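Local structure of ESSC (5FWH) at residues A[2-7]-A[13-18]; A[22-27]-A[31-36]; A[108-113]-A[117-122]; A[121-126]-A[140-145]; A[67-70]-A[74-77]. The protein forms the N-terminal forkhead-associated portion of EssC, a component of the bacterial type VII secretion apparatus, and probably serves in protein-protein contacts there. All coordinates share one frame; numbering follows the deposited sequence.

Contact 1. Residues A[2-7]-A[13-18]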
# COMPACT_ATOMS: atom_id res chain seq x y z
N SER A 2 11.09 4.33 -1.88
CA SER A 2 11.34 2.94 -1.53
C SER A 2 10.52 2.81 -0.25
O SER A 2 10.78 3.50 0.76
CB SER A 2 12.83 2.75 -1.25
OG SER A 2 13.13 1.46 -0.73
N GLN A 3 9.47 2.00 -0.29
CA GLN A 3 8.66 1.90 0.86
C GLN A 3 8.46 0.45 1.28
O GLN A 3 8.42 -0.45 0.43
CB GLN A 3 7.34 2.59 0.62
CG GLN A 3 7.53 4.09 0.41
CD GLN A 3 6.23 4.86 0.21
OE1 GLN A 3 6.02 5.93 0.83
NE2 GLN A 3 5.40 4.39 -0.69
N LEU A 4 8.41 0.26 2.58
CA LEU A 4 7.88 -1.01 3.10
C LEU A 4 6.55 -0.82 3.71
O LEU A 4 6.23 0.18 4.38
CB LEU A 4 8.77 -1.76 4.11
CG LEU A 4 9.61 -1.11 5.19
CD1 LEU A 4 10.13 -2.21 6.09
CD2 LEU A 4 10.76 -0.34 4.59
N TRP A 5 5.83 -1.88 3.55
CA TRP A 5 4.51 -2.01 4.09
C TRP A 5 4.65 -3.00 5.17
O TRP A 5 5.17 -4.09 4.94
CB TRP A 5 3.64 -2.55 3.03
CG TRP A 5 3.80 -1.81 1.78
CD1 TRP A 5 4.95 -1.67 0.99
CD2 TRP A 5 2.79 -1.19 1.10
NE1 TRP A 5 4.68 -1.00 -0.12
CE2 TRP A 5 3.36 -0.63 -0.06
CE3 TRP A 5 1.45 -1.00 1.36
CZ2 TRP A 5 2.63 0.11 -0.94
CZ3 TRP A 5 0.75 -0.28 0.50
CH2 TRP A 5 1.34 0.26 -0.65
N VAL A 6 4.13 -2.63 6.31
CA VAL A 6 4.05 -3.49 7.48
C VAL A 6 2.54 -3.74 7.83
O VAL A 6 1.81 -2.87 8.23
CB VAL A 6 4.81 -2.85 8.61
CG1 VAL A 6 4.75 -3.71 9.89
CG2 VAL A 6 6.24 -2.59 8.15
N LEU A 7 2.14 -4.97 7.60
CA LEU A 7 0.81 -5.43 7.79
C LEU A 7 0.77 -6.38 8.99
O LEU A 7 1.57 -7.28 9.09
CB LEU A 7 0.32 -6.19 6.55
CG LEU A 7 0.29 -5.31 5.28
CD1 LEU A 7 1.59 -5.47 4.47
CD2 LEU A 7 -0.91 -5.70 4.40
N GLN A 13 0.97 -0.20 8.07
CA GLN A 13 1.84 1.00 8.15
C GLN A 13 2.74 0.98 6.94
O GLN A 13 3.20 -0.09 6.53
CB GLN A 13 2.77 0.92 9.32
CG GLN A 13 2.08 1.05 10.64
CD GLN A 13 3.04 1.26 11.79
OE1 GLN A 13 3.97 2.08 11.74
NE2 GLN A 13 2.76 0.57 12.88
N LEU A 14 3.02 2.17 6.42
CA LEU A 14 3.90 2.41 5.27
C LEU A 14 5.09 3.17 5.82
O LEU A 14 4.92 4.06 6.63
CB LEU A 14 3.11 3.19 4.21
CG LEU A 14 3.62 3.21 2.79
CD1 LEU A 14 3.41 1.86 2.17
CD2 LEU A 14 2.94 4.27 1.94
N PHE A 15 6.30 2.74 5.50
CA PHE A 15 7.51 3.38 5.98
C PHE A 15 8.50 3.56 4.85
O PHE A 15 8.81 2.60 4.13
CB PHE A 15 8.14 2.47 7.02
CG PHE A 15 9.46 2.94 7.49
CD1 PHE A 15 9.54 3.84 8.53
CD2 PHE A 15 10.64 2.52 6.87
CE1 PHE A 15 10.76 4.30 8.97
CE2 PHE A 15 11.87 2.96 7.32
CZ PHE A 15 11.93 3.85 8.36
N SER A 16 9.02 4.78 4.71
CA SER A 16 9.97 5.14 3.65
C SER A 16 11.43 4.85 4.02
O SER A 16 11.88 5.18 5.09
CB SER A 16 9.85 6.64 3.32
OG SER A 16 8.66 6.90 2.60
N LEU A 17 12.17 4.29 3.07
CA LEU A 17 13.56 3.89 3.23
C LEU A 17 14.61 4.89 2.73
O LEU A 17 15.69 4.46 2.34
CB LEU A 17 13.78 2.57 2.47
CG LEU A 17 13.15 1.40 3.20
CD1 LEU A 17 13.37 0.11 2.43
CD2 LEU A 17 13.73 1.31 4.61
N THR A 18 14.28 6.18 2.71
CA THR A 18 15.21 7.32 2.43
C THR A 18 16.61 6.96 1.91
O THR A 18 17.45 6.45 2.67
CB THR A 18 15.33 8.31 3.64
OG1 THR A 18 16.31 7.86 4.59
CG2 THR A 18 13.98 8.49 4.38
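Gln-13 faces Val-6 in the antiparallel beta hairpin of strands 3-8 and 11-16, part of the four-stranded sheet of the first FHA sandwich. The two residues form a hydrogen-bonded pair, in which Val-6 N reaches Gln-13 O at 2.7 Å with an almost straight N-H (178°). The NE2 of Gln-13 bonds to Tyr-8 OH within the hairpin and to Thr-35 O beyond it.

Leu-14 is the non-hydrogen-bonded partner of Trp-5. With CG anti to the backbone N (chi1 -162°), its CD1 is laid over the middle of the indole, 3.3 Å from the centroid of the six-membered ring, a close CH-pi contact. The other methyl, CD2, rests 3.6 Å from Gln-3 NE2, whose amide bonds to Gln-167.

Phe-15 turns to the other side of the sheet, next to Leu-4. Their backbones exchange two hydrogen bonds, and Leu-4 CD2 meets the ring edge 3.7 Å from Phe-15 CD2. Ser-16, across from Gln-3, brings its CA-H against Ser-2 O (CA to O 3.4 Å). The same carbonyl receives Leu-17 N at 2.8 Å. Beyond the strand, the branched end of Leu-17 straddles one methyl tightly, its CG lying just 3.3 Å from Leu-4 CD2.

Contact 2. Residues A[22-27]-A[31-36]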
# COMPACT_ATOMS: atom_id res chain seq x y z
N LYS A 22 19.85 2.87 6.70
CA LYS A 22 20.60 1.70 6.14
C LYS A 22 20.28 0.31 6.80
O LYS A 22 20.27 -0.73 6.11
CB LYS A 22 22.11 1.97 6.17
CG LYS A 22 22.56 3.24 5.42
CD LYS A 22 24.04 3.58 5.56
CE LYS A 22 24.87 3.10 4.37
NZ LYS A 22 24.81 1.61 4.23
N VAL A 23 20.07 0.31 8.13
CA VAL A 23 19.55 -0.84 8.87
C VAL A 23 18.43 -0.40 9.82
O VAL A 23 18.69 0.30 10.80
CB VAL A 23 20.67 -1.57 9.65
CG1 VAL A 23 21.64 -0.57 10.29
CG2 VAL A 23 20.09 -2.56 10.68
N ILE A 24 17.19 -0.82 9.54
CA ILE A 24 16.04 -0.36 10.29
C ILE A 24 15.46 -1.50 11.05
O ILE A 24 15.71 -2.63 10.73
CB ILE A 24 14.96 0.35 9.45
CG1 ILE A 24 14.13 -0.61 8.60
CG2 ILE A 24 15.57 1.45 8.58
CD1 ILE A 24 12.65 -0.51 8.91
N VAL A 25 14.68 -1.17 12.06
CA VAL A 25 14.17 -2.15 12.99
C VAL A 25 12.69 -1.87 13.27
O VAL A 25 12.24 -0.68 13.48
CB VAL A 25 15.01 -2.27 14.29
CG1 VAL A 25 15.18 -0.92 14.95
CG2 VAL A 25 14.36 -3.27 15.27
N ILE A 26 11.97 -2.97 13.22
CA ILE A 26 10.58 -3.02 13.51
C ILE A 26 10.53 -3.75 14.78
O ILE A 26 10.99 -4.92 14.85
CB ILE A 26 9.78 -3.88 12.47
CG1 ILE A 26 10.03 -3.37 11.07
CG2 ILE A 26 8.27 -3.99 12.84
CD1 ILE A 26 9.64 -4.36 9.98
N GLY A 27 9.90 -3.10 15.74
CA GLY A 27 9.77 -3.59 17.09
C GLY A 27 8.62 -2.90 17.78
O GLY A 27 7.75 -2.33 17.12
N GLU A 31 11.09 4.23 20.03
CA GLU A 31 12.37 4.56 19.38
C GLU A 31 12.57 3.87 18.02
O GLU A 31 13.13 4.46 17.10
CB GLU A 31 13.55 4.25 20.33
CG GLU A 31 13.85 2.77 20.47
CD GLU A 31 14.48 2.37 21.80
OE1 GLU A 31 15.22 3.19 22.39
OE2 GLU A 31 14.24 1.22 22.24
N HIS A 32 12.08 2.64 17.88
CA HIS A 32 12.24 1.89 16.64
C HIS A 32 11.72 2.63 15.44
O HIS A 32 10.90 3.52 15.55
CB HIS A 32 11.53 0.55 16.73
CG HIS A 32 12.20 -0.40 17.65
ND1 HIS A 32 11.49 -1.19 18.52
CD2 HIS A 32 13.51 -0.69 17.85
CE1 HIS A 32 12.33 -1.96 19.19
NE2 HIS A 32 13.57 -1.66 18.81
N HIS A 33 12.19 2.22 14.27
CA HIS A 33 11.76 2.84 13.07
C HIS A 33 10.28 2.62 12.83
O HIS A 33 9.54 3.56 12.51
CB HIS A 33 12.61 2.34 11.93
CG HIS A 33 14.02 2.76 12.07
ND1 HIS A 33 14.94 2.04 12.82
CD2 HIS A 33 14.66 3.89 11.67
CE1 HIS A 33 16.09 2.69 12.82
NE2 HIS A 33 15.94 3.82 12.14
N VAL A 34 9.82 1.37 13.00
CA VAL A 34 8.38 1.09 12.85
C VAL A 34 7.96 0.41 14.15
O VAL A 34 8.58 -0.59 14.53
CB VAL A 34 8.11 0.20 11.60
CG1 VAL A 34 6.65 -0.27 11.58
CG2 VAL A 34 8.41 0.92 10.31
N THR A 35 6.96 0.99 14.83
CA THR A 35 6.49 0.63 16.20
C THR A 35 5.18 -0.15 16.10
O THR A 35 4.15 0.43 15.79
CB THR A 35 6.17 1.88 17.10
OG1 THR A 35 7.29 2.77 17.24
CG2 THR A 35 5.68 1.46 18.48
N VAL A 36 5.24 -1.47 16.33
CA VAL A 36 4.07 -2.30 16.56
C VAL A 36 4.00 -2.64 18.05
O VAL A 36 4.67 -3.57 18.52
CB VAL A 36 4.14 -3.61 15.78
CG1 VAL A 36 2.85 -4.40 16.01
CG2 VAL A 36 4.42 -3.34 14.29
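His-32 and His-33 both set CG anti to the carbonyl carbon (chi1 -71° and -65°), yet because they are consecutive their rings go to different neighbours on strand 23-27. The His-33 ring takes Ile-24 CB over one face in a CH-pi contact, 3.9 Å from CB to the ring centroid. The His-32 ring lies along Val-25 and Gly-27: its CD2 is 3.4 Å from Val-25 CG1, while ND1 comes to 3.3 Å from Gly-27 CA, an approach made possible by the missing side chain. Tyr-45 meets this ring edge-to-face.

Backbone bonds then take over. Val-25 O accepts from Val-34 N at 3.2 Å and, weakly, from His-33 N. Gly-27 N binds Val-34 O at 3.1 Å, arriving nearly end-on to the carbonyl, and Gly-27 O receives Val-36 N at 2.8 Å. Ile-26 lies alongside Val-34 and Val-36 on the face that packs against Met-84 and Ile-86 of the other sheet, with its CG1 4.1 Å from Val-34 CB.

One strand bonding alternately to residues before and after its partner is the signature of parallel pairing, and here it adds the short strand 34-35 to the edge of the five-stranded mixed sheet of an FHA beta sandwich.

Contact 3. Residues A[108-113]-A[117-122]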
# COMPACT_ATOMS: atom_id res chain seq x y z
N VAL A 108 -11.76 -1.12 -9.68
CA VAL A 108 -10.38 -1.47 -9.52
C VAL A 108 -10.40 -2.96 -9.22
O VAL A 108 -10.86 -3.38 -8.18
CB VAL A 108 -9.76 -0.73 -8.35
CG1 VAL A 108 -8.30 -1.09 -8.27
CG2 VAL A 108 -9.87 0.81 -8.58
N SER A 109 -9.93 -3.76 -10.17
CA SER A 109 -9.85 -5.21 -10.02
C SER A 109 -9.11 -5.81 -11.21
O SER A 109 -8.49 -5.11 -11.99
CB SER A 109 -11.25 -5.79 -10.00
OG SER A 109 -11.77 -5.69 -11.31
N ASN A 110 -9.16 -7.13 -11.30
CA ASN A 110 -8.47 -7.81 -12.34
C ASN A 110 -9.37 -8.20 -13.45
O ASN A 110 -8.89 -8.77 -14.41
CB ASN A 110 -7.74 -9.04 -11.85
CG ASN A 110 -6.65 -9.43 -12.79
OD1 ASN A 110 -5.87 -8.57 -13.23
ND2 ASN A 110 -6.61 -10.67 -13.17
N ASP A 111 -10.64 -7.83 -13.35
CA ASP A 111 -11.58 -8.01 -14.44
C ASP A 111 -11.17 -7.25 -15.70
O ASP A 111 -10.64 -6.08 -15.59
CB ASP A 111 -12.98 -7.60 -14.03
CG ASP A 111 -13.49 -8.40 -12.87
OD1 ASP A 111 -14.04 -9.53 -13.08
OD2 ASP A 111 -13.32 -7.92 -11.73
N PRO A 112 -11.46 -7.85 -16.90
CA PRO A 112 -11.19 -7.27 -18.20
C PRO A 112 -11.73 -5.88 -18.37
O PRO A 112 -11.09 -5.09 -19.03
CB PRO A 112 -11.95 -8.18 -19.16
CG PRO A 112 -11.93 -9.49 -18.49
CD PRO A 112 -12.15 -9.15 -17.05
N GLN A 113 -12.89 -5.60 -17.77
CA GLN A 113 -13.54 -4.30 -17.91
C GLN A 113 -13.26 -3.30 -16.78
O GLN A 113 -13.93 -2.26 -16.71
CB GLN A 113 -15.03 -4.53 -18.16
CG GLN A 113 -15.29 -5.53 -19.33
CD GLN A 113 -14.60 -5.13 -20.62
OE1 GLN A 113 -13.98 -5.94 -21.32
NE2 GLN A 113 -14.71 -3.87 -20.97
N GLU A 117 -6.67 -1.65 -13.90
CA GLU A 117 -6.39 -3.11 -13.88
C GLU A 117 -5.22 -3.47 -12.99
O GLU A 117 -4.09 -2.96 -13.17
CB GLU A 117 -6.15 -3.65 -15.27
CG GLU A 117 -7.45 -3.86 -16.06
CD GLU A 117 -7.21 -4.48 -17.43
OE1 GLU A 117 -6.92 -3.70 -18.37
OE2 GLU A 117 -7.35 -5.74 -17.56
N THR A 118 -5.48 -4.38 -12.04
CA THR A 118 -4.49 -4.80 -11.09
C THR A 118 -4.88 -6.15 -10.48
O THR A 118 -6.07 -6.44 -10.25
CB THR A 118 -4.28 -3.76 -9.96
OG1 THR A 118 -3.56 -4.32 -8.87
CG2 THR A 118 -5.64 -3.20 -9.39
N THR A 119 -3.86 -6.95 -10.22
CA THR A 119 -4.00 -8.17 -9.44
C THR A 119 -3.73 -7.86 -7.97
O THR A 119 -3.69 -8.77 -7.19
CB THR A 119 -3.00 -9.25 -9.90
OG1 THR A 119 -1.66 -8.90 -9.51
CG2 THR A 119 -3.05 -9.45 -11.39
N ASN A 120 -3.54 -6.58 -7.60
CA ASN A 120 -3.21 -6.19 -6.20
C ASN A 120 -4.37 -5.77 -5.29
O ASN A 120 -4.18 -5.73 -4.08
CB ASN A 120 -2.22 -5.00 -6.18
CG ASN A 120 -1.01 -5.22 -7.04
OD1 ASN A 120 -0.59 -4.31 -7.77
ND2 ASN A 120 -0.45 -6.43 -7.00
N ALA A 121 -5.52 -5.43 -5.87
CA ALA A 121 -6.61 -4.80 -5.14
C ALA A 121 -7.89 -5.13 -5.84
O ALA A 121 -7.89 -5.35 -7.00
CB ALA A 121 -6.42 -3.28 -5.17
N ARG A 122 -8.99 -5.08 -5.13
CA ARG A 122 -10.26 -5.20 -5.74
C ARG A 122 -11.23 -4.36 -4.94
O ARG A 122 -11.54 -4.71 -3.82
CB ARG A 122 -10.67 -6.71 -5.78
CG ARG A 122 -12.15 -6.98 -6.02
CD ARG A 122 -12.47 -8.48 -6.04
NE ARG A 122 -11.90 -9.07 -7.24
CZ ARG A 122 -12.45 -8.99 -8.46
NH1 ARG A 122 -13.60 -8.36 -8.68
NH2 ARG A 122 -11.82 -9.53 -9.50
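Asp-111 and Arg-122 meet through charge, in an arrangement that differs from the familiar two-oxygen carboxylate-guanidinium pair. Both terminal nitrogens of Arg-122 converge on one oxygen: NH1 and NH2 each stand 3.1 Å from Asp-111 OD2. The planes of the two groups are almost perpendicular (88°), NH1 using the syn lone pair while NH2 comes from above the carboxylate plane. A bend in the arginine chain, chi3 -70°, turns the guanidinium back toward segment 108-113. The anti lone pair of the same oxygen takes Ser-109 OG at 2.7 Å, so three donors hold OD2, and this would probably stabilise the ionised carboxylate. The NE of Arg-122 has a long, weak ion pair with Asp-139.

Among backbone bonds, Thr-118 N reaches Ser-109 O at 3.1 Å, with the donor well above the carbonyl plane. Ser-109 and Glu-117 form a parallel bridge, by which the two-residue strand 116-117 joins strand 105-109 in the six-stranded sheet of the second beta sandwich. Downstream the chain folds back through an ST turn, Asn-120 N bonding to Thr-118 OG1 at 2.6 Å, after which Arg-122 lies back beside Val-108: Arg-122 CA directs its hydrogen at Val-108 O across only 3.1 Å.

Packing contacts complete the account. Ser-109 CB lies over one face of the guanidinium, toward its rim, 3.7 Å from Arg-122 CZ. On the buried side, where Phe-168 and Met-166 lie, Val-108 CG1 touches the methyl of Thr-118, CG2, at 3.6 Å.

Contact 4. Residues A[121-126]-A[140-145]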
# COMPACT_ATOMS: atom_id res chain seq x y z
N ALA A 121 -5.52 -5.43 -5.87
CA ALA A 121 -6.61 -4.80 -5.14
C ALA A 121 -7.89 -5.13 -5.84
O ALA A 121 -7.89 -5.35 -7.00
CB ALA A 121 -6.42 -3.28 -5.17
N ARG A 122 -8.99 -5.08 -5.13
CA ARG A 122 -10.26 -5.20 -5.74
C ARG A 122 -11.23 -4.36 -4.94
O ARG A 122 -11.54 -4.71 -3.82
CB ARG A 122 -10.67 -6.71 -5.78
CG ARG A 122 -12.15 -6.98 -6.02
CD ARG A 122 -12.47 -8.48 -6.04
NE ARG A 122 -11.90 -9.07 -7.24
CZ ARG A 122 -12.45 -8.99 -8.46
NH1 ARG A 122 -13.60 -8.36 -8.68
NH2 ARG A 122 -11.82 -9.53 -9.50
N PHE A 123 -11.79 -3.33 -5.55
CA PHE A 123 -12.72 -2.47 -4.83
C PHE A 123 -13.39 -1.56 -5.83
O PHE A 123 -12.98 -1.53 -6.95
CB PHE A 123 -11.98 -1.67 -3.70
CG PHE A 123 -10.91 -0.71 -4.20
CD1 PHE A 123 -11.22 0.64 -4.50
CD2 PHE A 123 -9.56 -1.10 -4.27
CE1 PHE A 123 -10.26 1.54 -4.96
CE2 PHE A 123 -8.57 -0.16 -4.68
CZ PHE A 123 -8.93 1.13 -5.06
N SER A 124 -14.45 -0.87 -5.48
CA SER A 124 -14.98 0.09 -6.43
C SER A 124 -15.07 1.42 -5.77
O SER A 124 -15.04 1.50 -4.58
CB SER A 124 -16.31 -0.35 -7.05
OG SER A 124 -17.31 -0.35 -6.09
N LEU A 125 -15.05 2.47 -6.58
CA LEU A 125 -15.25 3.86 -6.12
C LEU A 125 -16.53 4.39 -6.76
O LEU A 125 -16.69 4.28 -7.98
CB LEU A 125 -14.07 4.71 -6.50
CG LEU A 125 -12.70 4.31 -5.89
CD1 LEU A 125 -11.64 5.26 -6.43
CD2 LEU A 125 -12.63 4.51 -4.41
N ARG A 126 -17.41 4.98 -5.97
CA ARG A 126 -18.65 5.52 -6.50
C ARG A 126 -18.97 6.89 -6.00
O ARG A 126 -18.89 7.17 -4.79
CB ARG A 126 -19.81 4.67 -6.06
CG ARG A 126 -20.00 3.50 -6.94
CD ARG A 126 -21.14 2.67 -6.44
NE ARG A 126 -20.88 1.31 -6.85
CZ ARG A 126 -21.39 0.23 -6.27
NH1 ARG A 126 -22.28 0.30 -5.27
NH2 ARG A 126 -21.01 -0.95 -6.76
N ALA A 140 -10.27 -9.05 -1.17
CA ALA A 140 -9.03 -8.21 -1.21
C ALA A 140 -8.85 -7.23 -0.00
O ALA A 140 -9.68 -6.33 0.18
CB ALA A 140 -8.98 -7.44 -2.52
N PRO A 141 -7.78 -7.40 0.82
CA PRO A 141 -7.62 -6.46 1.95
C PRO A 141 -7.17 -5.07 1.52
O PRO A 141 -6.19 -4.95 0.77
CB PRO A 141 -6.57 -7.11 2.84
CG PRO A 141 -6.11 -8.35 2.14
CD PRO A 141 -7.12 -8.69 1.11
N LEU A 142 -7.91 -4.06 1.99
CA LEU A 142 -7.73 -2.65 1.60
C LEU A 142 -7.69 -1.72 2.81
O LEU A 142 -8.53 -1.91 3.76
CB LEU A 142 -8.90 -2.29 0.71
CG LEU A 142 -8.90 -0.90 0.14
CD1 LEU A 142 -7.73 -0.64 -0.78
CD2 LEU A 142 -10.21 -0.74 -0.60
N PHE A 143 -6.79 -0.73 2.82
CA PHE A 143 -6.63 0.08 4.05
C PHE A 143 -6.91 1.56 3.81
O PHE A 143 -6.45 2.16 2.86
CB PHE A 143 -5.25 -0.14 4.71
CG PHE A 143 -4.95 -1.63 4.99
CD1 PHE A 143 -4.59 -2.47 3.95
CD2 PHE A 143 -5.10 -2.16 6.25
CE1 PHE A 143 -4.31 -3.86 4.18
CE2 PHE A 143 -4.88 -3.51 6.50
CZ PHE A 143 -4.51 -4.40 5.47
N LEU A 144 -7.69 2.15 4.70
CA LEU A 144 -8.01 3.61 4.62
C LEU A 144 -7.30 4.25 5.74
O LEU A 144 -7.65 3.98 6.89
CB LEU A 144 -9.50 3.85 4.78
CG LEU A 144 -9.98 5.28 4.91
CD1 LEU A 144 -9.61 6.03 3.65
CD2 LEU A 144 -11.50 5.28 5.20
N ASN A 145 -6.30 5.05 5.41
CA ASN A 145 -5.42 5.68 6.39
C ASN A 145 -4.81 4.63 7.34
O ASN A 145 -4.87 4.78 8.54
CB ASN A 145 -6.18 6.80 7.15
CG ASN A 145 -6.80 7.87 6.21
OD1 ASN A 145 -7.95 8.26 6.36
ND2 ASN A 145 -6.03 8.29 5.22
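The Phe-123 ring is approached obliquely by Leu-142, whose CD2 methyl sits 3.7 Å from Phe-123 CG. At the ring edge, in its plane, lies Leu-125 CG of the same strand, and Phe-168 makes an edge-to-face contact with the ring. The phenyl group is thus lodged among apolar neighbours from three different strands or loops.

Phe-123 and Leu-142 run roughly at right angles, and both methyls of the leucine are engaged. While CD2 works at the inner end of the ring, also lying 3.7 Å from Phe-123 CB, CD1 extends farther along one side and stands 4.0 Å from Phe-123 CE2. What puts them there is an extended start to the leucine, CG anti to the backbone N at chi1 -178°, against a phenylalanine whose CG lies between the backbone N and the carbonyl carbon (chi1 63°).

A second touch lies one residue earlier on the first segment. Ala-140 CB rests 3.5 Å from Arg-122 N and 3.7 Å from Arg-122 CB, while the arginine chain carries its charged end away toward Asp-111.

The two segments lead into different sheets of the second sandwich. Phe-123 is bonded through its backbone to Val-108 in one sheet; Leu-142, bonded to Leu-149, leads into strand 143-144 of the other. With no hydrogen bond or salt bridge across it, the contact rests on van der Waals packing, mostly between apolar groups, which implies that the two sheets are matched here by the shapes of their side chains, leaving the backbone bonding to each sheet itself.

Contact 5. Residues A[67-70]-A[74-77]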
# COMPACT_ATOMS: atom_id res chain seq x y z
N GLY A 67 15.15 -14.22 5.37
CA GLY A 67 14.73 -13.96 3.99
C GLY A 67 15.47 -12.81 3.34
O GLY A 67 16.31 -12.14 3.94
N GLU A 68 15.17 -12.62 2.08
CA GLU A 68 15.59 -11.43 1.39
C GLU A 68 14.41 -11.00 0.60
O GLU A 68 13.72 -11.86 0.10
CB GLU A 68 16.73 -11.73 0.45
CG GLU A 68 17.92 -12.31 1.16
CD GLU A 68 19.15 -12.39 0.27
OE1 GLU A 68 19.08 -11.94 -0.92
OE2 GLU A 68 20.19 -12.90 0.78
N LEU A 69 14.17 -9.70 0.50
CA LEU A 69 13.09 -9.22 -0.25
C LEU A 69 13.63 -8.53 -1.49
O LEU A 69 14.49 -7.64 -1.43
CB LEU A 69 12.24 -8.22 0.58
CG LEU A 69 11.54 -8.78 1.80
CD1 LEU A 69 11.09 -7.66 2.68
CD2 LEU A 69 10.37 -9.69 1.37
N LYS A 70 13.08 -8.93 -2.62
CA LYS A 70 13.31 -8.26 -3.88
C LYS A 70 12.20 -7.28 -4.06
O LYS A 70 11.19 -7.30 -3.34
CB LYS A 70 13.34 -9.27 -5.03
CG LYS A 70 14.38 -10.36 -4.84
CD LYS A 70 14.73 -11.12 -6.12
CE LYS A 70 13.52 -11.45 -7.01
NZ LYS A 70 12.48 -12.29 -6.35
N SER A 74 7.22 -9.90 -0.78
CA SER A 74 6.80 -9.77 0.62
C SER A 74 7.24 -10.97 1.34
O SER A 74 7.64 -11.96 0.68
CB SER A 74 5.28 -9.66 0.77
OG SER A 74 4.69 -10.91 0.39
N ILE A 75 7.21 -10.87 2.67
CA ILE A 75 7.46 -11.99 3.54
C ILE A 75 6.54 -12.00 4.75
O ILE A 75 6.22 -10.97 5.35
CB ILE A 75 8.93 -11.99 4.01
CG1 ILE A 75 9.34 -13.36 4.53
CG2 ILE A 75 9.19 -10.87 5.03
CD1 ILE A 75 10.81 -13.47 4.84
N THR A 76 6.15 -13.19 5.13
CA THR A 76 5.23 -13.35 6.24
C THR A 76 6.03 -14.03 7.34
O THR A 76 6.90 -14.83 7.07
CB THR A 76 4.03 -14.17 5.81
OG1 THR A 76 3.50 -13.55 4.66
CG2 THR A 76 2.96 -14.17 6.88
N ILE A 77 5.75 -13.67 8.57
CA ILE A 77 6.68 -13.97 9.67
C ILE A 77 5.87 -14.12 10.92
O ILE A 77 4.93 -13.37 11.13
CB ILE A 77 7.79 -12.89 9.90
CG1 ILE A 77 7.24 -11.48 10.20
CG2 ILE A 77 8.70 -12.75 8.67
CD1 ILE A 77 7.32 -11.03 11.64
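Leu-69 and Ser-74, the closest backbone positions, have CA atoms 6.4 Å apart, and the short strands 67-69 and 74-77 run roughly antiparallel, at 146° between their N-to-C directions, with their axes 7.4 Å apart, too far for sheet pairing; no hydrogen bond crosses between them. The gap is bridged by side chains instead.

Leu-69 does most of the work with one methyl. Its CG stands anti to the carbonyl carbon (chi1 -64°), and CD2 is carried over the peptide link that joins Ser-74 to Ile-75, 3.4 Å from Ser-74 C and 3.6 Å from Ile-75 N. The same methyl also packs against the root of the isoleucine side chain, 3.8 Å from Ile-75 CB. The longer branch of Ile-75 goes the other way. Held anti to the backbone N (chi1 -162°) and extended beyond, it ends in CD1, 4.0 Å from Gly-67 CA, where the glycine presents bare backbone. Leucine and isoleucine therefore reach in opposite senses, each settling on main-chain atoms of the other strand. The Ser-74 side chain starts away from Leu-69 and touches Thr-85, Ala-87 and Tyr-165.

Each strand has its true partner elsewhere. Gly-67 and Leu-69 bond through their backbones to Val-59 and Leu-57, whereas Ile-75 bonds to Ile-86. Strand 65-69 is thus an outer strand of the five-stranded sheet and 73-77 an outer strand of the four-stranded one. Consecutive strands that face each other through side chains while bonding in different sheets make a beta arch, the kind of connection by which the chain passes from one layer of an FHA sandwich to the other.

Followed from the N terminus, contacts 1, 2, 5 and 3 close one after another, each over a short link: 8-12, 28-30, 71-73 and 114-116. None encloses another. Contact 4 spans a longer excursion, 127-139, and begins where contact 3 ends, the two sharing Ala-121 and Arg-122 and joined by a probable hydrogen bond from Phe-123 N to Val-108 O. Contacts 1, 2 and 5 belong to the first sandwich; contacts 1 and 2 touch, Gln-13 NE2 reaching Thr-35 O from the opposite sheet, while contact 5 links the same two sheets at another edge. Contacts 3 and 4 serve the second sandwich. Between the halves, Leu-7 of contact 1 packs on Phe-143 of contact 4.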